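Long-range contacts in L-ribose isomerase (Geodermatophilus obscurus DSM 43160, PDB 5AVP), which probably interconverts the aldose L-ribose and its ketose L-ribulose with the help of a bound manganese ion: residues Gly63-Asp68 with Ile178-Ser183; Ile116-Lys121 with Asp217-Val222; Tyr135-Gly140 with Leu193-Pro198; Glu141-Tyr146 with Pro169-Val174. All coordinates share one frame; numbering follows the deposited sequence.

Contact 1: Gly63-Asp68 with Ile178-Ser183; sequences GEDQYD and IGREES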
loop_
_atom_site.group_PDB
_atom_site.type_symbol
_atom_site.label_atom_id
_atom_site.label_comp_id
_atom_site.label_asym_id
_atom_site.label_seq_id
_atom_site.Cartn_x
_atom_site.Cartn_y
_atom_site.Cartn_z
ATOM N N GLY A 63 -14.125 1.025 -29.968
ATOM C CA GLY A 63 -14.837 0.522 -31.134
ATOM C C GLY A 63 -16.146 -0.188 -30.835
ATOM O O GLY A 63 -16.331 -0.747 -29.753
ATOM N N GLU A 64 -17.068 -0.169 -31.796
ATOM C CA GLU A 64 -18.360 -0.825 -31.588
ATOM C C GLU A 64 -18.149 -2.341 -31.573
ATOM O O GLU A 64 -18.940 -3.093 -30.978
ATOM C CB GLU A 64 -19.387 -0.443 -32.684
ATOM C CG GLU A 64 -18.997 -0.781 -34.120
ATOM C CD GLU A 64 -18.242 0.340 -34.757
ATOM O OE1 GLU A 64 -18.872 1.376 -35.062
ATOM O OE2 GLU A 64 -17.019 0.193 -34.929
ATOM N N ASP A 65 -17.069 -2.788 -32.210
ATOM C CA ASP A 65 -16.779 -4.210 -32.244
ATOM C C ASP A 65 -16.386 -4.711 -30.858
ATOM O O ASP A 65 -16.535 -5.892 -30.540
ATOM C CB ASP A 65 -15.640 -4.496 -33.212
ATOM C CG ASP A 65 -15.550 -5.969 -33.577
ATOM O OD1 ASP A 65 -16.601 -6.522 -33.978
ATOM O OD2 ASP A 65 -14.446 -6.569 -33.469
ATOM N N GLN A 66 -15.906 -3.798 -30.024
ATOM C CA GLN A 66 -15.458 -4.166 -28.697
ATOM C C GLN A 66 -16.482 -4.148 -27.553
ATOM O O GLN A 66 -16.150 -4.479 -26.410
ATOM C CB GLN A 66 -14.251 -3.308 -28.342
ATOM C CG GLN A 66 -13.141 -3.447 -29.350
ATOM C CD GLN A 66 -12.742 -4.890 -29.565
ATOM O OE1 GLN A 66 -12.242 -5.550 -28.664
ATOM N NE2 GLN A 66 -12.959 -5.388 -30.764
ATOM N N TYR A 67 -17.727 -3.783 -27.826
ATOM C CA TYR A 67 -18.694 -3.769 -26.738
ATOM C C TYR A 67 -19.072 -5.181 -26.296
ATOM O O TYR A 67 -19.774 -5.364 -25.294
ATOM C CB TYR A 67 -19.913 -2.956 -27.149
ATOM C CG TYR A 67 -19.648 -1.464 -27.093
ATOM C CD1 TYR A 67 -19.963 -0.728 -25.957
ATOM C CD2 TYR A 67 -19.046 -0.801 -28.161
ATOM C CE1 TYR A 67 -19.691 0.626 -25.882
ATOM C CE2 TYR A 67 -18.765 0.556 -28.097
ATOM C CZ TYR A 67 -19.088 1.266 -26.951
ATOM O OH TYR A 67 -18.805 2.615 -26.857
ATOM N N ASP A 68 -18.587 -6.174 -27.044
ATOM C CA ASP A 68 -18.840 -7.582 -26.730
ATOM C C ASP A 68 -17.969 -8.019 -25.562
ATOM O O ASP A 68 -18.009 -9.171 -25.125
ATOM C CB ASP A 68 -18.552 -8.491 -27.935
ATOM C CG ASP A 68 -19.794 -8.781 -28.767
ATOM O OD1 ASP A 68 -20.903 -8.897 -28.198
ATOM O OD2 ASP A 68 -19.653 -8.910 -29.999
ATOM N N ILE A 178 -10.513 -10.318 -32.188
ATOM C CA ILE A 178 -10.909 -10.733 -33.519
ATOM C C ILE A 178 -11.310 -9.536 -34.369
ATOM O O ILE A 178 -12.060 -8.651 -33.926
ATOM C CB ILE A 178 -12.079 -11.725 -33.474
ATOM C CG1 ILE A 178 -11.642 -13.021 -32.793
ATOM C CG2 ILE A 178 -12.552 -12.020 -34.872
ATOM C CD1 ILE A 178 -11.397 -12.905 -31.282
ATOM N N GLY A 179 -10.798 -9.517 -35.595
ATOM C CA GLY A 179 -11.101 -8.434 -36.505
ATOM C C GLY A 179 -10.135 -7.274 -36.376
ATOM O O GLY A 179 -10.186 -6.338 -37.171
ATOM N N ARG A 180 -9.261 -7.316 -35.376
ATOM C CA ARG A 180 -8.289 -6.246 -35.177
ATOM C C ARG A 180 -6.908 -6.869 -35.277
ATOM O O ARG A 180 -5.896 -6.207 -35.036
ATOM C CB ARG A 180 -8.441 -5.598 -33.794
ATOM C CG ARG A 180 -9.812 -5.029 -33.467
ATOM C CD ARG A 180 -10.185 -3.877 -34.374
ATOM N NE ARG A 180 -11.571 -3.472 -34.160
ATOM C CZ ARG A 180 -11.987 -2.714 -33.149
ATOM N NH1 ARG A 180 -11.113 -2.260 -32.262
ATOM N NH2 ARG A 180 -13.286 -2.444 -33.000
ATOM N N GLU A 181 -6.886 -8.153 -35.624
ATOM C CA GLU A 181 -5.656 -8.929 -35.765
ATOM C C GLU A 181 -4.545 -8.162 -36.502
ATOM O O GLU A 181 -3.386 -8.160 -36.090
ATOM C CB GLU A 181 -5.984 -10.239 -36.510
ATOM C CG GLU A 181 -7.501 -10.553 -36.634
ATOM C CD GLU A 181 -8.053 -11.524 -35.561
ATOM O OE1 GLU A 181 -9.227 -11.958 -35.688
ATOM O OE2 GLU A 181 -7.329 -11.858 -34.594
ATOM N N GLU A 182 -4.918 -7.503 -37.591
ATOM C CA GLU A 182 -3.962 -6.762 -38.397
ATOM C C GLU A 182 -3.313 -5.553 -37.734
ATOM O O GLU A 182 -2.095 -5.391 -37.829
ATOM C CB GLU A 182 -4.611 -6.304 -39.695
ATOM C CG GLU A 182 -3.613 -5.766 -40.693
ATOM C CD GLU A 182 -2.575 -6.809 -41.052
ATOM O OE1 GLU A 182 -2.976 -7.953 -41.364
ATOM O OE2 GLU A 182 -1.364 -6.495 -41.027
ATOM N N SER A 183 -4.114 -4.717 -37.072
ATOM C CA SER A 183 -3.626 -3.499 -36.419
ATOM C C SER A 183 -2.396 -3.669 -35.526
ATOM O O SER A 183 -1.744 -2.683 -35.148
ATOM C CB SER A 183 -4.765 -2.854 -35.612
ATOM O OG SER A 183 -5.347 -3.741 -34.650
#
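The guanidinium of R180 carries the amide of Q66 over one face: Q66 NE2 stands 3.6 Å above the plane of the R180 group, near its centre, with the amide and guanidinium planes 59° apart. At the edge lies G63 CA, 3.8 Å from R180 NH2; a side chain at G63 would run into this nitrogen, so glycine fits the place. D65 CB approaches obliquely. Both chains are folded at chi2 (-54° in Q66, -64° in R180), which brings them tip to tip. No hydrogen bond links the two segments. The charge of R180 is instead met by E81, in a salt bridge to NH1, and by F62 O on that same nitrogen; Q66 OE1 also accepts from E81 N. D65 OD2 is 4.3 Å from R180 NE but well out of plane, so it would probably add only a diffuse attraction. An alanine in place of R180 would remove the salt bridge to E81 and the bond to F62 O, and would probably leave the two loops less firmly joined. This is buried loop-to-loop packing: an arginine from the loop between strands 141-150 and 189-194 rests on the turn after strand 59-61, its polar links going to F62 and E81.

Contact 2: Ile116-Lys121 with Asp217-Val222; sequences IVHPGK and DVPLVV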
loop_
_atom_site.group_PDB
_atom_site.type_symbol
_atom_site.label_atom_id
_atom_site.label_comp_id
_atom_site.label_asym_id
_atom_site.label_seq_id
_atom_site.Cartn_x
_atom_site.Cartn_y
_atom_site.Cartn_z
ATOM N N ILE A 116 -6.360 1.124 -15.963
ATOM C CA ILE A 116 -6.718 -0.205 -15.494
ATOM C C ILE A 116 -7.164 -1.074 -16.645
ATOM O O ILE A 116 -8.141 -0.770 -17.328
ATOM C CB ILE A 116 -7.851 -0.166 -14.381
ATOM C CG1 ILE A 116 -7.270 0.228 -13.021
ATOM C CG2 ILE A 116 -8.494 -1.528 -14.210
ATOM C CD1 ILE A 116 -6.995 1.657 -12.867
ATOM N N VAL A 117 -6.424 -2.159 -16.851
ATOM C CA VAL A 117 -6.721 -3.111 -17.910
ATOM C C VAL A 117 -6.903 -4.494 -17.304
ATOM O O VAL A 117 -6.021 -4.971 -16.597
ATOM C CB VAL A 117 -5.596 -3.157 -18.947
ATOM C CG1 VAL A 117 -5.834 -4.291 -19.903
ATOM C CG2 VAL A 117 -5.527 -1.823 -19.687
ATOM N N HIS A 118 -8.050 -5.126 -17.574
ATOM C CA HIS A 118 -8.336 -6.463 -17.056
ATOM C C HIS A 118 -7.699 -7.587 -17.882
ATOM O O HIS A 118 -7.328 -7.389 -19.037
ATOM C CB HIS A 118 -9.847 -6.648 -16.901
ATOM C CG HIS A 118 -10.402 -5.959 -15.689
ATOM N ND1 HIS A 118 -10.186 -4.620 -15.435
ATOM C CD2 HIS A 118 -11.098 -6.434 -14.626
ATOM C CE1 HIS A 118 -10.714 -4.304 -14.268
ATOM N NE2 HIS A 118 -11.274 -5.385 -13.756
ATOM N N PRO A 119 -7.576 -8.788 -17.299
ATOM C CA PRO A 119 -6.961 -9.917 -18.000
ATOM C C PRO A 119 -7.448 -10.140 -19.427
ATOM O O PRO A 119 -8.651 -10.240 -19.674
ATOM C CB PRO A 119 -7.268 -11.112 -17.082
ATOM C CG PRO A 119 -7.487 -10.501 -15.741
ATOM C CD PRO A 119 -8.288 -9.270 -16.101
ATOM N N GLY A 120 -6.501 -10.210 -20.360
ATOM C CA GLY A 120 -6.835 -10.436 -21.751
ATOM C C GLY A 120 -7.189 -9.202 -22.546
ATOM O O GLY A 120 -7.162 -9.221 -23.775
ATOM N N LYS A 121 -7.516 -8.119 -21.857
ATOM C CA LYS A 121 -7.888 -6.876 -22.529
ATOM C C LYS A 121 -6.682 -6.071 -23.063
ATOM O O LYS A 121 -5.567 -6.206 -22.557
ATOM C CB LYS A 121 -8.736 -6.028 -21.565
ATOM C CG LYS A 121 -10.252 -6.227 -21.720
ATOM C CD LYS A 121 -10.699 -7.683 -21.548
ATOM C CE LYS A 121 -12.205 -7.826 -21.764
ATOM N NZ LYS A 121 -12.754 -9.188 -21.496
ATOM N N ASP A 217 -4.290 -12.726 -12.484
ATOM C CA ASP A 217 -5.110 -12.913 -11.288
ATOM C C ASP A 217 -5.672 -11.565 -10.804
ATOM O O ASP A 217 -6.562 -11.516 -9.945
ATOM C CB ASP A 217 -4.252 -13.557 -10.175
ATOM C CG ASP A 217 -2.927 -12.776 -9.902
ATOM O OD1 ASP A 217 -2.022 -12.777 -10.777
ATOM O OD2 ASP A 217 -2.786 -12.162 -8.812
ATOM N N VAL A 218 -5.131 -10.476 -11.342
ATOM C CA VAL A 218 -5.575 -9.133 -10.991
ATOM C C VAL A 218 -5.572 -8.235 -12.210
ATOM O O VAL A 218 -5.049 -8.588 -13.266
ATOM C CB VAL A 218 -4.670 -8.476 -9.942
ATOM C CG1 VAL A 218 -4.790 -9.216 -8.610
ATOM C CG2 VAL A 218 -3.226 -8.417 -10.468
ATOM N N PRO A 219 -6.197 -7.064 -12.088
ATOM C CA PRO A 219 -6.178 -6.203 -13.266
ATOM C C PRO A 219 -4.797 -5.557 -13.369
ATOM O O PRO A 219 -4.157 -5.306 -12.357
ATOM C CB PRO A 219 -7.270 -5.173 -12.955
ATOM C CG PRO A 219 -8.222 -5.932 -12.084
ATOM C CD PRO A 219 -7.283 -6.670 -11.164
ATOM N N LEU A 220 -4.331 -5.318 -14.592
ATOM C CA LEU A 220 -3.057 -4.647 -14.809
ATOM C C LEU A 220 -3.375 -3.212 -14.393
ATOM O O LEU A 220 -4.452 -2.700 -14.718
ATOM C CB LEU A 220 -2.680 -4.700 -16.304
ATOM C CG LEU A 220 -1.627 -3.721 -16.868
ATOM C CD1 LEU A 220 -0.223 -4.129 -16.425
ATOM C CD2 LEU A 220 -1.714 -3.688 -18.385
ATOM N N VAL A 221 -2.456 -2.580 -13.667
ATOM C CA VAL A 221 -2.625 -1.200 -13.205
ATOM C C VAL A 221 -1.310 -0.450 -13.433
ATOM O O VAL A 221 -0.260 -0.869 -12.932
ATOM C CB VAL A 221 -2.936 -1.151 -11.690
ATOM C CG1 VAL A 221 -3.319 0.258 -11.290
ATOM C CG2 VAL A 221 -4.034 -2.156 -11.340
ATOM N N VAL A 222 -1.344 0.655 -14.172
ATOM C CA VAL A 222 -0.105 1.375 -14.412
ATOM C C VAL A 222 -0.206 2.895 -14.459
ATOM O O VAL A 222 -1.147 3.461 -15.027
ATOM C CB VAL A 222 0.626 0.817 -15.700
ATOM C CG1 VAL A 222 -0.373 0.186 -16.673
ATOM C CG2 VAL A 222 1.423 1.917 -16.391
#
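Apolar pairs hold this contact together on both faces of a short two-stranded pairing. On one, I116 CG2 rests 4.0 Å from P219 CB, while I116 CD1 reaches V221 CG1 at 4.2 Å. On the other, V117 CB meets L220 CD2 at 4.0 Å, and both residues pack on F210 of the facing sheet; beta-branched and leucine side chains suit a buried strand pair. Next outward, P219 lies over the face of the H118 imidazole: its CG is 3.7 Å from the ring centroid, a CH-pi contact, proline offering a rigid, slightly polarised CH surface. The backbone is joined through V117, whose N donates to L220 O at 3.0 Å and whose O accepts from L220 N at 2.6 Å, nearly along the C=O axis. At the polar edge, H118 NE2 is hydrogen-bonded to E37 of a second subunit, so the ring that P219 packs against also serves the assembly. Beyond it the chain reverses in a type II turn from H118 to K121, G120 taking the positive phi of the third position. V117 with L220 is the hydrogen-bonded pair and I116 with V221 the non-hydrogen-bonded pair of an antiparallel sheet, here one wall of a cupin-type beta-barrel.

Contact 3: Tyr135-Gly140 with Leu193-Pro198; sequences YEVVLG and LRVGDP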
loop_
_atom_site.group_PDB
_atom_site.type_symbol
_atom_site.label_atom_id
_atom_site.label_comp_id
_atom_site.label_asym_id
_atom_site.label_seq_id
_atom_site.Cartn_x
_atom_site.Cartn_y
_atom_site.Cartn_z
ATOM N N TYR A 135 5.928 4.479 -18.529
ATOM C CA TYR A 135 5.081 3.510 -17.839
ATOM C C TYR A 135 5.662 3.051 -16.510
ATOM O O TYR A 135 6.858 2.823 -16.378
ATOM C CB TYR A 135 4.846 2.264 -18.717
ATOM C CG TYR A 135 4.363 2.555 -20.124
ATOM C CD1 TYR A 135 3.084 3.068 -20.358
ATOM C CD2 TYR A 135 5.192 2.328 -21.222
ATOM C CE1 TYR A 135 2.648 3.344 -21.643
ATOM C CE2 TYR A 135 4.766 2.604 -22.503
ATOM C CZ TYR A 135 3.494 3.111 -22.712
ATOM O OH TYR A 135 3.082 3.388 -24.003
ATOM N N GLU A 136 4.794 2.893 -15.528
ATOM C CA GLU A 136 5.215 2.428 -14.229
ATOM C C GLU A 136 4.167 1.449 -13.766
ATOM O O GLU A 136 3.052 1.835 -13.435
ATOM C CB GLU A 136 5.297 3.589 -13.257
ATOM C CG GLU A 136 5.505 3.195 -11.808
ATOM C CD GLU A 136 5.377 4.387 -10.896
ATOM O OE1 GLU A 136 5.984 5.436 -11.216
ATOM O OE2 GLU A 136 4.683 4.284 -9.869
ATOM N N VAL A 137 4.526 0.177 -13.757
ATOM C CA VAL A 137 3.608 -0.857 -13.333
ATOM C C VAL A 137 3.326 -0.726 -11.840
ATOM O O VAL A 137 4.249 -0.741 -11.029
ATOM C CB VAL A 137 4.202 -2.250 -13.630
ATOM C CG1 VAL A 137 3.245 -3.331 -13.165
ATOM C CG2 VAL A 137 4.485 -2.388 -15.130
ATOM N N VAL A 138 2.055 -0.576 -11.487
ATOM C CA VAL A 138 1.667 -0.463 -10.090
ATOM C C VAL A 138 1.209 -1.827 -9.594
ATOM O O VAL A 138 1.543 -2.229 -8.478
ATOM C CB VAL A 138 0.485 0.537 -9.885
ATOM C CG1 VAL A 138 -0.117 0.330 -8.482
ATOM C CG2 VAL A 138 0.954 2.007 -10.098
ATOM N N LEU A 139 0.460 -2.532 -10.444
ATOM C CA LEU A 139 -0.098 -3.840 -10.114
ATOM C C LEU A 139 -0.213 -4.747 -11.331
ATOM O O LEU A 139 -0.707 -4.332 -12.374
ATOM C CB LEU A 139 -1.483 -3.651 -9.507
ATOM C CG LEU A 139 -2.261 -4.869 -9.040
ATOM C CD1 LEU A 139 -1.444 -5.675 -8.041
ATOM C CD2 LEU A 139 -3.558 -4.398 -8.424
ATOM N N GLY A 140 0.231 -5.993 -11.192
ATOM C CA GLY A 140 0.147 -6.937 -12.291
ATOM C C GLY A 140 1.352 -6.929 -13.199
ATOM O O GLY A 140 2.451 -6.573 -12.787
ATOM N N LEU A 193 6.898 -5.445 -18.703
ATOM C CA LEU A 193 7.223 -4.557 -17.595
ATOM C C LEU A 193 6.487 -4.985 -16.311
ATOM O O LEU A 193 5.280 -5.254 -16.328
ATOM C CB LEU A 193 6.851 -3.127 -17.964
ATOM C CG LEU A 193 7.482 -2.678 -19.273
ATOM C CD1 LEU A 193 6.556 -1.732 -19.997
ATOM C CD2 LEU A 193 8.824 -2.045 -18.981
ATOM N N ARG A 194 7.227 -5.059 -15.204
ATOM C CA ARG A 194 6.662 -5.452 -13.904
ATOM C C ARG A 194 6.837 -4.358 -12.862
ATOM O O ARG A 194 7.536 -3.365 -13.087
ATOM C CB ARG A 194 7.320 -6.741 -13.367
ATOM C CG ARG A 194 7.257 -7.894 -14.315
ATOM C CD ARG A 194 8.030 -9.083 -13.820
ATOM N NE ARG A 194 8.288 -9.990 -14.938
ATOM C CZ ARG A 194 8.796 -11.213 -14.826
ATOM N NH1 ARG A 194 9.109 -11.694 -13.631
ATOM N NH2 ARG A 194 8.995 -11.950 -15.919
ATOM N N VAL A 195 6.196 -4.561 -11.719
ATOM C CA VAL A 195 6.281 -3.619 -10.613
ATOM C C VAL A 195 7.724 -3.591 -10.131
ATOM O O VAL A 195 8.310 -4.642 -9.875
ATOM C CB VAL A 195 5.435 -4.070 -9.415
ATOM C CG1 VAL A 195 5.078 -2.863 -8.556
ATOM C CG2 VAL A 195 4.208 -4.811 -9.879
ATOM N N GLY A 196 8.299 -2.405 -9.998
ATOM C CA GLY A 196 9.671 -2.332 -9.540
ATOM C C GLY A 196 10.672 -2.055 -10.644
ATOM O O GLY A 196 11.729 -1.485 -10.381
ATOM N N ASP A 197 10.344 -2.460 -11.870
ATOM C CA ASP A 197 11.212 -2.255 -13.035
ATOM C C ASP A 197 11.514 -0.781 -13.244
ATOM O O ASP A 197 10.932 0.091 -12.585
ATOM C CB ASP A 197 10.537 -2.770 -14.312
ATOM C CG ASP A 197 10.501 -4.280 -14.397
ATOM O OD1 ASP A 197 10.147 -4.946 -13.403
ATOM O OD2 ASP A 197 10.817 -4.812 -15.473
ATOM N N PRO A 198 12.444 -0.477 -14.162
ATOM C CA PRO A 198 12.774 0.924 -14.421
ATOM C C PRO A 198 11.621 1.582 -15.168
ATOM O O PRO A 198 10.747 0.895 -15.700
ATOM C CB PRO A 198 14.034 0.822 -15.265
ATOM C CG PRO A 198 14.680 -0.385 -14.731
ATOM C CD PRO A 198 13.525 -1.350 -14.645
#
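V137 has CG1 anti to its backbone N (chi1 179°), which splits its two methyls between two partners: CG1 meets V195 CG2 at 3.7 Å, and CG2 lies 3.8 Å from L193 CB. V195 also sets CG1 anti to its N (chi1 -157°), and the two valines cross at about a right angle. That turn leaves V195 CG1 beside V137 O, at 3.4 Å, and near V138 O, while V195 CG2 reaches back towards G140 O. L193, with CG beside its backbone N (chi1 -54°), sends CD1 obliquely to the ring of Y135, whose CD2 is 4.5 Å away. Small branched residues suit this site because their methyls fit close against main-chain atoms. No hydrogen bond crosses; the nearest approach to one is a CA-H...O contact from V195 CA to V137 O, 3.5 Å. The backbone bonds of these strands go to other neighbours: V138 and L139 both face V221, forming a classic beta bulge, and L193 pairs with M142. Past R194 the chain turns back in a type II turn closed by D197 N on R194 O, with G196 at the position of positive phi. R50 of a third subunit bonds G196 O, and R223 of that subunit forms a salt bridge with E136. The side chain of Y135 is about 5 Å from the manganese, and its hydroxyl makes a weak hydrogen bond to E133, a ligand of that metal. Apolar packing and one CH...O contact thus carry the link between the segments, while L193 touches, and may help to position, Y135, which could modestly influence E133.

Contact 4: Glu141-Tyr146 with Pro169-Val174; sequences EMELFY and PWPDGV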
loop_
_atom_site.group_PDB
_atom_site.type_symbol
_atom_site.label_atom_id
_atom_site.label_comp_id
_atom_site.label_asym_id
_atom_site.label_seq_id
_atom_site.Cartn_x
_atom_site.Cartn_y
_atom_site.Cartn_z
ATOM N N GLU A 141 1.142 -7.343 -14.443
ATOM C CA GLU A 141 2.212 -7.382 -15.426
ATOM C C GLU A 141 1.687 -6.802 -16.698
ATOM O O GLU A 141 0.565 -7.100 -17.090
ATOM C CB GLU A 141 2.675 -8.815 -15.667
ATOM C CG GLU A 141 2.967 -9.562 -14.383
ATOM C CD GLU A 141 4.131 -10.517 -14.507
ATOM O OE1 GLU A 141 4.032 -11.481 -15.288
ATOM O OE2 GLU A 141 5.150 -10.297 -13.810
ATOM N N MET A 142 2.505 -5.979 -17.342
ATOM C CA MET A 142 2.129 -5.322 -18.591
ATOM C C MET A 142 2.916 -5.850 -19.781
ATOM O O MET A 142 4.146 -5.796 -19.796
ATOM C CB MET A 142 2.371 -3.825 -18.465
ATOM C CG MET A 142 2.095 -2.989 -19.699
ATOM S SD MET A 142 2.506 -1.256 -19.327
ATOM C CE MET A 142 2.488 -0.532 -20.939
ATOM N N GLU A 143 2.204 -6.375 -20.774
ATOM C CA GLU A 143 2.839 -6.882 -21.988
ATOM C C GLU A 143 2.733 -5.775 -23.015
ATOM O O GLU A 143 1.695 -5.591 -23.644
ATOM C CB GLU A 143 2.130 -8.123 -22.525
ATOM C CG GLU A 143 2.196 -9.314 -21.620
ATOM C CD GLU A 143 1.597 -10.531 -22.263
ATOM O OE1 GLU A 143 1.414 -11.545 -21.555
ATOM O OE2 GLU A 143 1.314 -10.463 -23.480
ATOM N N LEU A 144 3.824 -5.041 -23.163
ATOM C CA LEU A 144 3.911 -3.927 -24.090
ATOM C C LEU A 144 4.349 -4.355 -25.489
ATOM O O LEU A 144 5.328 -5.081 -25.656
ATOM C CB LEU A 144 4.890 -2.896 -23.536
ATOM C CG LEU A 144 5.193 -1.663 -24.375
ATOM C CD1 LEU A 144 3.894 -0.954 -24.731
ATOM C CD2 LEU A 144 6.105 -0.746 -23.598
ATOM N N PHE A 145 3.603 -3.900 -26.491
ATOM C CA PHE A 145 3.889 -4.192 -27.897
ATOM C C PHE A 145 4.129 -2.848 -28.610
ATOM O O PHE A 145 3.404 -1.876 -28.393
ATOM C CB PHE A 145 2.693 -4.904 -28.549
ATOM C CG PHE A 145 2.215 -6.130 -27.800
ATOM C CD1 PHE A 145 2.960 -7.308 -27.807
ATOM C CD2 PHE A 145 1.001 -6.111 -27.114
ATOM C CE1 PHE A 145 2.503 -8.453 -27.151
ATOM C CE2 PHE A 145 0.532 -7.243 -26.456
ATOM C CZ PHE A 145 1.291 -8.423 -26.474
ATOM N N TYR A 146 5.143 -2.787 -29.458
ATOM C CA TYR A 146 5.426 -1.551 -30.163
ATOM C C TYR A 146 6.308 -1.717 -31.389
ATOM O O TYR A 146 6.905 -2.767 -31.615
ATOM C CB TYR A 146 6.086 -0.550 -29.223
ATOM C CG TYR A 146 7.406 -1.005 -28.636
ATOM C CD1 TYR A 146 7.455 -2.022 -27.683
ATOM C CD2 TYR A 146 8.604 -0.394 -29.004
ATOM C CE1 TYR A 146 8.666 -2.417 -27.104
ATOM C CE2 TYR A 146 9.823 -0.782 -28.432
ATOM C CZ TYR A 146 9.842 -1.793 -27.481
ATOM O OH TYR A 146 11.025 -2.186 -26.887
ATOM N N PRO A 169 10.931 -10.666 -28.906
ATOM C CA PRO A 169 9.911 -11.334 -29.716
ATOM C C PRO A 169 8.671 -11.514 -28.840
ATOM O O PRO A 169 8.776 -11.724 -27.626
ATOM C CB PRO A 169 10.541 -12.686 -30.036
ATOM C CG PRO A 169 12.011 -12.458 -29.835
ATOM C CD PRO A 169 12.052 -11.581 -28.642
ATOM N N TRP A 170 7.493 -11.428 -29.440
ATOM C CA TRP A 170 6.275 -11.624 -28.666
ATOM C C TRP A 170 6.285 -13.027 -28.055
ATOM O O TRP A 170 6.871 -13.957 -28.606
ATOM C CB TRP A 170 5.048 -11.545 -29.555
ATOM C CG TRP A 170 4.696 -10.215 -30.110
ATOM C CD1 TRP A 170 5.543 -9.277 -30.614
ATOM C CD2 TRP A 170 3.371 -9.727 -30.331
ATOM N NE1 TRP A 170 4.824 -8.231 -31.147
ATOM C CE2 TRP A 170 3.487 -8.483 -30.980
ATOM C CE3 TRP A 170 2.097 -10.229 -30.047
ATOM C CZ2 TRP A 170 2.373 -7.722 -31.344
ATOM C CZ3 TRP A 170 0.990 -9.477 -30.412
ATOM C CH2 TRP A 170 1.136 -8.233 -31.054
ATOM N N PRO A 171 5.649 -13.196 -26.891
ATOM C CA PRO A 171 5.621 -14.528 -26.289
ATOM C C PRO A 171 4.525 -15.300 -27.034
ATOM O O PRO A 171 3.613 -14.693 -27.614
ATOM C CB PRO A 171 5.245 -14.235 -24.849
ATOM C CG PRO A 171 4.377 -13.024 -24.981
ATOM C CD PRO A 171 5.129 -12.183 -25.956
ATOM N N ASP A 172 4.600 -16.626 -27.040
ATOM C CA ASP A 172 3.588 -17.405 -27.755
ATOM C C ASP A 172 2.222 -17.319 -27.081
ATOM O O ASP A 172 2.122 -17.211 -25.864
ATOM C CB ASP A 172 3.996 -18.895 -27.853
ATOM C CG ASP A 172 5.329 -19.101 -28.567
ATOM O OD1 ASP A 172 5.573 -20.219 -29.089
ATOM O OD2 ASP A 172 6.140 -18.150 -28.590
ATOM N N GLY A 173 1.170 -17.352 -27.887
ATOM C CA GLY A 173 -0.162 -17.354 -27.321
ATOM C C GLY A 173 -0.808 -16.041 -26.957
ATOM O O GLY A 173 -1.669 -16.017 -26.082
ATOM N N VAL A 174 -0.406 -14.949 -27.598
ATOM C CA VAL A 174 -1.045 -13.666 -27.324
ATOM C C VAL A 174 -2.299 -13.611 -28.178
ATOM O O VAL A 174 -2.217 -13.393 -29.381
ATOM C CB VAL A 174 -0.153 -12.426 -27.714
ATOM C CG1 VAL A 174 -1.003 -11.151 -27.728
ATOM C CG2 VAL A 174 1.011 -12.250 -26.732
#
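The 141-146 part of strand 141-150, in the cupin-type barrel, is covered here by the irregular loop 169-174, which lies against the side opposite to M142 and L144. E143 and F145 point out of the strand at the loop. F145 keeps CG beside its backbone N (chi1 -53°), which swings the ring out to the loop; W170 does the same (chi1 -70°), laying its indole against the phenyl. The result is a face-to-face stack, centroids of the F145 ring and the W170 six-membered ring 4.0 Å apart, planes inclined by 28°. F145 CD1 stands over the centre of the W170 ring, and W170 CZ3 lies towards the rim of the phenyl, so the rings are displaced against each other. Broad aromatic groups suit this place because they bury a large apolar area where loop and strand have no hydrogen bond between them. The indole is fixed in its rotation by NE1, which is hydrogen-bonded to L187 O, and the phenyl meets the ring of Y190 as well. An alanine in place of W170 would remove both the stack and the bond to L187, and would probably leave F145 poorly covered and the loop less fixed. E143, extended beyond CG, is a buried acid answered by two salt bridges, OE1 to R192 and OE2 to R211, which would probably keep it ionised. V174, tip to tip with F145, straddles the end of the ring: CG1 and CG2 of V174 each lie 3.8 Å from F145 CZ, and that same V174 CG2 is 3.7 Å from E143 OE2.

How the contacts relate
Contacts 2 and 3 share a sheet: strand 220-226 runs between strands 110-117 and 133-139, and the two contacts meet through the neighbouring strands 220-226 and 133-139. Contacts 3 and 4 share the other sheet, where strands 141-150 and 189-194 are neighbours. L220 packs on E141 and M142, so contacts 2 and 4 meet between the sheets. These three centres lie 12 to 15 Å apart, while contact 1 stands apart, 18 Å from contacts 2 and 4 and 27 Å from contact 3. Along the chain, contact 4 falls within the span of each of the others and contact 1 crosses contacts 2 and 3, tying sequence-distant segments around the manganese-bearing barrel.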